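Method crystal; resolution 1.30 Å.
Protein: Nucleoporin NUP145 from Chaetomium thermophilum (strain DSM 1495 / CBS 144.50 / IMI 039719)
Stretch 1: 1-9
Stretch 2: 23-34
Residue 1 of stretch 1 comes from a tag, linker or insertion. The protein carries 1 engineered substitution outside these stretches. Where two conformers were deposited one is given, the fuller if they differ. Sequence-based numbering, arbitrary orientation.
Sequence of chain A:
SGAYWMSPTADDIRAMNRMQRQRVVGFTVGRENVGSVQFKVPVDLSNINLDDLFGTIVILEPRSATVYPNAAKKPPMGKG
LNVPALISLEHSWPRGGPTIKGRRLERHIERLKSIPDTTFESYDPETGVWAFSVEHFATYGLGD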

ATOM      1  N   SER A   1     -15.902  -3.873  -2.381  1.00 35.23           N
ATOM      2  CA  SER A   1     -15.813  -2.428  -2.502  1.00 30.45           C
ATOM      3  C   SER A   1     -15.654  -1.780  -1.107  1.00 25.12           C
ATOM      4  O   SER A   1     -15.575  -2.457  -0.074  1.00 23.91           O
ATOM      5  N   GLY A   2     -15.583  -0.465  -1.090  1.00 21.93           N
ATOM      6  CA  GLY A   2     -15.265   0.251   0.118  1.00 19.11           C
ATOM      7  C   GLY A   2     -14.707   1.593  -0.250  1.00 17.77           C
ATOM      8  O   GLY A   2     -14.218   1.807  -1.358  1.00 17.95           O
ATOM      9  N   ALA A   3     -14.791   2.507   0.696  1.00 17.60           N
ATOM     10  CA  ALA A   3     -14.343   3.874   0.478  1.00 17.29           C
ATOM     11  C   ALA A   3     -12.823   3.966   0.558  1.00 15.13           C
ATOM     12  O   ALA A   3     -12.198   3.417   1.470  1.00 15.78           O
ATOM     13  N   TYR A   4     -12.231   4.680  -0.398  1.00 14.32           N
ATOM     14  CA  TYR A   4     -10.838   5.089  -0.302  1.00 14.41           C
ATOM     15  C   TYR A   4     -10.690   6.242   0.682  1.00 14.20           C
ATOM     16  O   TYR A   4     -11.614   7.028   0.891  1.00 16.02           O
ATOM     17  N   TRP A   5      -9.492   6.353   1.260  1.00 13.57           N
ATOM     18  CA  TRP A   5      -9.151   7.488   2.111  1.00 13.17           C
ATOM     19  C   TRP A   5      -7.649   7.717   2.008  1.00 12.15           C
ATOM     20  O   TRP A   5      -6.892   6.839   1.576  1.00 12.01           O
ATOM     21  N   MET A   6      -7.208   8.893   2.431  1.00 13.15           N
ATOM     22  CA  MET A   6      -5.781   9.163   2.592  1.00 13.08           C
ATOM     23  C   MET A   6      -5.537   9.886   3.910  1.00 12.56           C
ATOM     24  O   MET A   6      -6.414  10.585   4.421  1.00 13.43           O
ATOM     25  N   SER A   7      -4.320   9.738   4.412  0.77 11.21           N
ATOM     26  CA  SER A   7      -3.887  10.401   5.638  0.77 13.15           C
ATOM     27  C   SER A   7      -2.437  10.825   5.456  0.77 11.73           C
ATOM     28  O   SER A   7      -1.623  10.021   5.012  0.77 12.17           O
ATOM     29  N   PRO A   8      -2.080  12.068   5.747  1.00 13.85           N
ATOM     30  CA  PRO A   8      -2.956  13.220   5.975  1.00 13.80           C
ATOM     31  C   PRO A   8      -3.987  13.378   4.863  1.00 14.65           C
ATOM     32  O   PRO A   8      -3.776  12.879   3.746  1.00 15.12           O
ATOM     33  N   THR A   9      -5.123  13.972   5.198  1.00 15.51           N
ATOM     34  CA  THR A   9      -6.190  14.113   4.226  1.00 17.31           C
ATOM     35  C   THR A   9      -5.761  15.055   3.114  1.00 16.16           C
ATOM     36  O   THR A   9      -4.859  15.889   3.279  1.00 17.13           O
ATOM     37  N   ARG A  23       7.443  17.194   1.231  1.00 25.81           N
ATOM     38  CA  ARG A  23       8.006  16.187   2.127  1.00 26.34           C
ATOM     39  C   ARG A  23       6.941  15.750   3.133  1.00 23.07           C
ATOM     40  O   ARG A  23       7.075  15.910   4.349  1.00 24.54           O
ATOM     41  N   VAL A  24       5.848  15.185   2.629  1.00 18.41           N
ATOM     42  CA  VAL A  24       4.757  14.730   3.485  1.00 16.30           C
ATOM     43  C   VAL A  24       5.183  13.419   4.139  1.00 15.12           C
ATOM     44  O   VAL A  24       5.492  12.447   3.445  1.00 16.63           O
ATOM     45  N   VAL A  25       5.152  13.391   5.470  1.00 15.80           N
ATOM     46  CA  VAL A  25       5.561  12.240   6.269  1.00 16.57           C
ATOM     47  C   VAL A  25       4.324  11.456   6.672  1.00 16.34           C
ATOM     48  O   VAL A  25       3.287  12.038   7.024  1.00 17.37           O
ATOM     49  N   GLY A  26       4.430  10.135   6.631  1.00 15.47           N
ATOM     50  CA  GLY A  26       3.337   9.287   7.057  1.00 16.57           C
ATOM     51  C   GLY A  26       2.209   9.170   6.069  1.00 14.63           C
ATOM     52  O   GLY A  26       1.089   8.817   6.462  1.00 15.45           O
ATOM     53  N   PHE A  27       2.460   9.473   4.796  1.00 13.49           N
ATOM     54  CA  PHE A  27       1.389   9.458   3.809  1.00 12.58           C
ATOM     55  C   PHE A  27       0.887   8.030   3.628  1.00 11.86           C
ATOM     56  O   PHE A  27       1.671   7.118   3.386  1.00 13.12           O
ATOM     57  N   THR A  28      -0.429   7.869   3.707  1.00 12.14           N
ATOM     58  CA  THR A  28      -1.071   6.562   3.707  1.00 12.26           C
ATOM     59  C   THR A  28      -2.299   6.668   2.824  1.00 12.67           C
ATOM     60  O   THR A  28      -3.076   7.609   2.982  1.00 12.85           O
ATOM     61  N   VAL A  29      -2.465   5.725   1.899  1.00 12.92           N
ATOM     62  CA  VAL A  29      -3.669   5.589   1.094  1.00 13.02           C
ATOM     63  C   VAL A  29      -4.273   4.249   1.418  1.00 12.32           C
ATOM     64  O   VAL A  29      -3.580   3.231   1.373  1.00 13.23           O
ATOM     65  N   GLY A  30      -5.552   4.254   1.799  1.00 12.72           N
ATOM     66  CA  GLY A  30      -6.219   3.024   2.163  1.00 13.07           C
ATOM     67  C   GLY A  30      -7.565   2.897   1.477  1.00 12.77           C
ATOM     68  O   GLY A  30      -8.072   3.847   0.868  1.00 13.24           O
ATOM     69  N   ARG A  31      -8.129   1.710   1.585  1.00 11.96           N
ATOM     70  CA  ARG A  31      -9.481   1.479   1.106  1.00 11.93           C
ATOM     71  C   ARG A  31     -10.145   0.480   2.029  1.00 11.85           C
ATOM     72  O   ARG A  31      -9.587  -0.577   2.315  1.00 12.44           O
ATOM     73  N   GLU A  32     -11.334   0.825   2.500  0.59 12.69           N
ATOM     74  CA  GLU A  32     -12.100  -0.082   3.335  0.59 14.86           C
ATOM     75  C   GLU A  32     -12.270  -1.427   2.642  0.59 13.26           C
ATOM     76  O   GLU A  32     -12.506  -1.499   1.432  0.59 13.38           O
ATOM     77  N   ASN A  33     -12.105  -2.491   3.421  1.00 14.81           N
ATOM     78  CA  ASN A  33     -12.281  -3.857   2.955  1.00 15.82           C
ATOM     79  C   ASN A  33     -11.166  -4.308   2.029  1.00 14.53           C
ATOM     80  O   ASN A  33     -11.259  -5.385   1.431  1.00 15.79           O
ATOM     81  N   VAL A  34     -10.091  -3.532   1.914  1.00 12.32           N
ATOM     82  CA  VAL A  34      -8.958  -3.925   1.082  1.00 12.07           C
ATOM     83  C   VAL A  34      -7.654  -3.879   1.868  1.00 11.36           C
ATOM     84  O   VAL A  34      -6.948  -4.876   1.968  1.00 11.35           O
TER

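Two antiparallel strands, 4-7 and 28-31, form the frame of this contact, and their side chains alternate between two faces: Tyr-4, Met-6, Val-29 and Arg-31 on one, Trp-5, Ser-7 and Thr-28 on the other. Ser-1, a tag residue, turns its CB away, yet its carbonyl O accepts a hydrogen bond from Asn-33 ND2 at 3.0 Å, made by an m rotamer pointing toward stretch 1. At Gly-2 the backbone passes so close to stretch 2 that a CB would clash with Glu-32 O, and its phi/psi of 157/158 also calls for glycine. Its carbonyl O receives Arg-31 NE at 2.8 Å, nearly linear. Water 1 accepts from Gly-2 N (3.1 Å) and from Arg-31 NH2 (3.2 Å); water 2 donates to Gly-2 O (3.0 Å) and accepts a weak bond from Arg-31 NH2 (3.3 Å).

Ala-3 is held by Glu-32 through both backbone and side chain: Glu-32 N gives to Ala-3 O at 2.9 Å, while the m, t side chain of Glu-32 brings OE2 to 3.1 Å from Ala-3 N. Tyr-4, chi1 m, offers its ring face to the extended Arg-31, whose first three chi angles are all t. Arg-31 CD lies 3.8 Å from the Tyr-4 ring centroid; the chain then runs out past the CE2 side of the ring, so that Tyr-4 CE2 lies over a face of the guanidinium, 3.6 Å from Arg-31 CZ. One arginine thus combines ring packing with a directed bond to a backbone carbonyl. Val-29 CG1 meets the ring edge, 4.4 Å from Tyr-4 CD1.

On the other face, Trp-5 takes chi1 p and lays its indole across the neighbouring strand. Gly-30 makes room for it: Gly-30 CA sits 3.8 Å from the centroid of the six-membered ring, and a CB there would clash with Trp-5 CZ2. The indole reaches on to Thr-28, with Trp-5 CH2 3.6 Å from Thr-28 CG2. Backbone bonds pair Trp-5 with Gly-30 in both directions, at 2.9 Å from N to O each way.

Met-6 (p, t, p) is buried. Its CB packs 4.3 Å from Val-29 CG2; farther along the chain, Met-6 SD meets the edge of the Phe-27 ring, 4.0 Å from Phe-27 CE1. Ser-7, chi1 t, shares its face with Thr-28, chi1 m; the side chains touch lightly, CB to CB at 4.4 Å, and paired backbone hydrogen bonds join the two residues. Pro-8, after a cis peptide bond, closes the apolar end: its CD lies 4.0 Å from Val-24 CG1 and 4.1 Å from Phe-27 CD1. Thr-9 makes no contact with stretch 2; it caps the helix that follows.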

ATOM      1  CB  SER A   1     -16.958  -1.809  -3.319  1.00 30.81           C
ATOM      2  OG  SER A   1     -18.148  -1.603  -2.568  1.00 32.42           O
ATOM      3  CB  ALA A   3     -14.948   4.773   1.545  1.00 18.95           C
ATOM      4  CB  TYR A   4     -10.351   5.602  -1.642  1.00 14.59           C
ATOM      5  CG  TYR A   4      -9.910   4.623  -2.703  1.00 15.33           C
ATOM      6  CD1 TYR A   4      -8.579   4.232  -2.787  1.00 15.05           C
ATOM      7  CD2 TYR A   4     -10.799   4.153  -3.683  1.00 16.10           C
ATOM      8  CE1 TYR A   4      -8.146   3.407  -3.789  1.00 14.95           C
ATOM      9  CE2 TYR A   4     -10.361   3.319  -4.695  1.00 16.51           C
ATOM     10  CZ  TYR A   4      -9.035   2.963  -4.746  1.00 15.62           C
ATOM     11  OH  TYR A   4      -8.564   2.129  -5.728  1.00 17.05           O
ATOM     12  CB  TRP A   5      -9.587   7.253   3.564  1.00 16.03           C
ATOM     13  CG  TRP A   5      -9.104   5.945   4.090  1.00 20.09           C
ATOM     14  CD1 TRP A   5      -9.764   4.735   4.040  1.00 21.83           C
ATOM     15  CD2 TRP A   5      -7.848   5.689   4.698  1.00 20.70           C
ATOM     16  NE1 TRP A   5      -8.987   3.764   4.599  1.00 21.55           N
ATOM     17  CE2 TRP A   5      -7.815   4.324   5.038  1.00 21.68           C
ATOM     18  CE3 TRP A   5      -6.763   6.493   5.040  1.00 21.04           C
ATOM     19  CZ2 TRP A   5      -6.716   3.729   5.663  1.00 20.95           C
ATOM     20  CZ3 TRP A   5      -5.673   5.912   5.671  1.00 22.43           C
ATOM     21  CH2 TRP A   5      -5.648   4.536   5.969  1.00 22.24           C
ATOM     22  CB  MET A   6      -5.196   9.959   1.409  1.00 13.92           C
ATOM     23  CG  MET A   6      -5.653  11.410   1.300  1.00 14.96           C
ATOM     24  SD  MET A   6      -5.027  12.357  -0.104  1.00 16.91           S
ATOM     25  CE  MET A   6      -6.111  11.771  -1.403  1.00 18.43           C
ATOM     26  CB  SER A   7      -3.985   9.424   6.810  0.77 15.80           C
ATOM     27  OG  SER A   7      -3.635  10.062   8.020  0.77 16.18           O
ATOM     28  CB  PRO A   8      -1.979  14.410   5.957  1.00 14.99           C
ATOM     29  CG  PRO A   8      -0.653  13.837   6.292  1.00 15.72           C
ATOM     30  CD  PRO A   8      -0.670  12.468   5.648  1.00 14.64           C
ATOM     31  CB  THR A   9      -7.462  14.653   4.878  1.00 18.83           C
ATOM     32  OG1 THR A   9      -7.225  15.985   5.356  1.00 19.28           O
ATOM     33  CG2 THR A   9      -7.928  13.753   6.004  1.00 19.90           C
ATOM     34  CB  ARG A  23       9.243  16.745   2.826  1.00 31.16           C
ATOM     35  CG  ARG A  23       8.988  18.071   3.494  1.00 35.71           C
ATOM     36  CD  ARG A  23      10.198  18.619   4.246  1.00 39.70           C
ATOM     37  NE  ARG A  23      10.115  20.071   4.407  1.00 42.30           N
ATOM     38  CZ  ARG A  23       9.357  20.708   5.301  1.00 43.27           C
ATOM     39  NH1 ARG A  23       8.590  20.034   6.144  1.00 43.61           N
ATOM     40  NH2 ARG A  23       9.370  22.036   5.353  1.00 43.20           N
ATOM     41  CB  VAL A  24       3.464  14.539   2.675  1.00 16.35           C
ATOM     42  CG1 VAL A  24       2.357  14.022   3.577  1.00 16.04           C
ATOM     43  CG2 VAL A  24       3.093  15.849   1.997  1.00 17.72           C
ATOM     44  CB  VAL A  25       6.337  12.716   7.514  1.00 17.44           C
ATOM     45  CG1 VAL A  25       6.651  11.564   8.452  1.00 17.50           C
ATOM     46  CG2 VAL A  25       7.620  13.424   7.096  1.00 20.09           C
ATOM     47  CB  PHE A  27       1.848  10.059   2.481  1.00 13.10           C
ATOM     48  CG  PHE A  27       0.739  10.251   1.498  1.00 13.64           C
ATOM     49  CD1 PHE A  27      -0.375  11.009   1.824  1.00 14.55           C
ATOM     50  CD2 PHE A  27       0.787   9.661   0.245  1.00 14.68           C
ATOM     51  CE1 PHE A  27      -1.395  11.178   0.918  1.00 15.22           C
ATOM     52  CE2 PHE A  27      -0.230   9.857  -0.664  1.00 15.31           C
ATOM     53  CZ  PHE A  27      -1.322  10.586  -0.317  1.00 15.02           C
ATOM     54  CB  THR A  28      -1.502   6.172   5.127  1.00 13.64           C
ATOM     55  OG1 THR A  28      -0.350   6.166   5.974  1.00 14.58           O
ATOM     56  CG2 THR A  28      -2.122   4.799   5.179  1.00 14.10           C
ATOM     57  CB  VAL A  29      -3.371   5.716  -0.409  1.00 13.61           C
ATOM     58  CG1 VAL A  29      -4.656   5.478  -1.243  1.00 14.70           C
ATOM     59  CG2 VAL A  29      -2.801   7.091  -0.714  1.00 15.51           C
ATOM     60  CB  ARG A  31      -9.528   1.016  -0.347  1.00 13.12           C
ATOM     61  CG  ARG A  31     -10.933   0.909  -0.918  1.00 13.92           C
ATOM     62  CD  ARG A  31     -10.891   0.490  -2.369  1.00 14.32           C
ATOM     63  NE  ARG A  31     -12.193   0.678  -2.986  1.00 15.51           N
ATOM     64  CZ  ARG A  31     -12.490   0.406  -4.249  1.00 16.99           C
ATOM     65  NH1 ARG A  31     -11.595  -0.143  -5.051  1.00 18.25           N
ATOM     66  NH2 ARG A  31     -13.706   0.655  -4.700  1.00 18.83           N
ATOM     67  CB  GLU A  32     -13.489   0.508   3.590  0.59 16.98           C
ATOM     68  CG  GLU A  32     -13.475   1.835   4.304  0.59 23.37           C
ATOM     69  CD  GLU A  32     -14.859   2.466   4.404  0.59 29.78           C
ATOM     70  OE1 GLU A  32     -15.045   3.317   5.296  0.59 32.10           O
ATOM     71  OE2 GLU A  32     -15.751   2.127   3.589  0.59 31.57           O
ATOM     72  CB  ASN A  33     -13.667  -4.082   2.329  1.00 18.68           C
ATOM     73  CG  ASN A  33     -14.757  -3.712   3.264  1.00 21.77           C
ATOM     74  OD1 ASN A  33     -14.816  -4.222   4.381  1.00 23.98           O
ATOM     75  ND2 ASN A  33     -15.568  -2.748   2.871  1.00 22.16           N
ATOM     76  CB  VAL A  34      -8.846  -3.090  -0.209  1.00 14.40           C
ATOM     77  CG1 VAL A  34      -7.580  -3.478  -0.999  1.00 15.85           C
ATOM     78  CG2 VAL A  34     -10.112  -3.215  -1.043  1.00 16.29           C
TER
HETATM   79  O   HOH W   1     -16.539   1.368  -3.399  1.00 31.12           O
HETATM   80  O   HOH W   2     -14.984   3.547  -3.685  1.00 40.80           O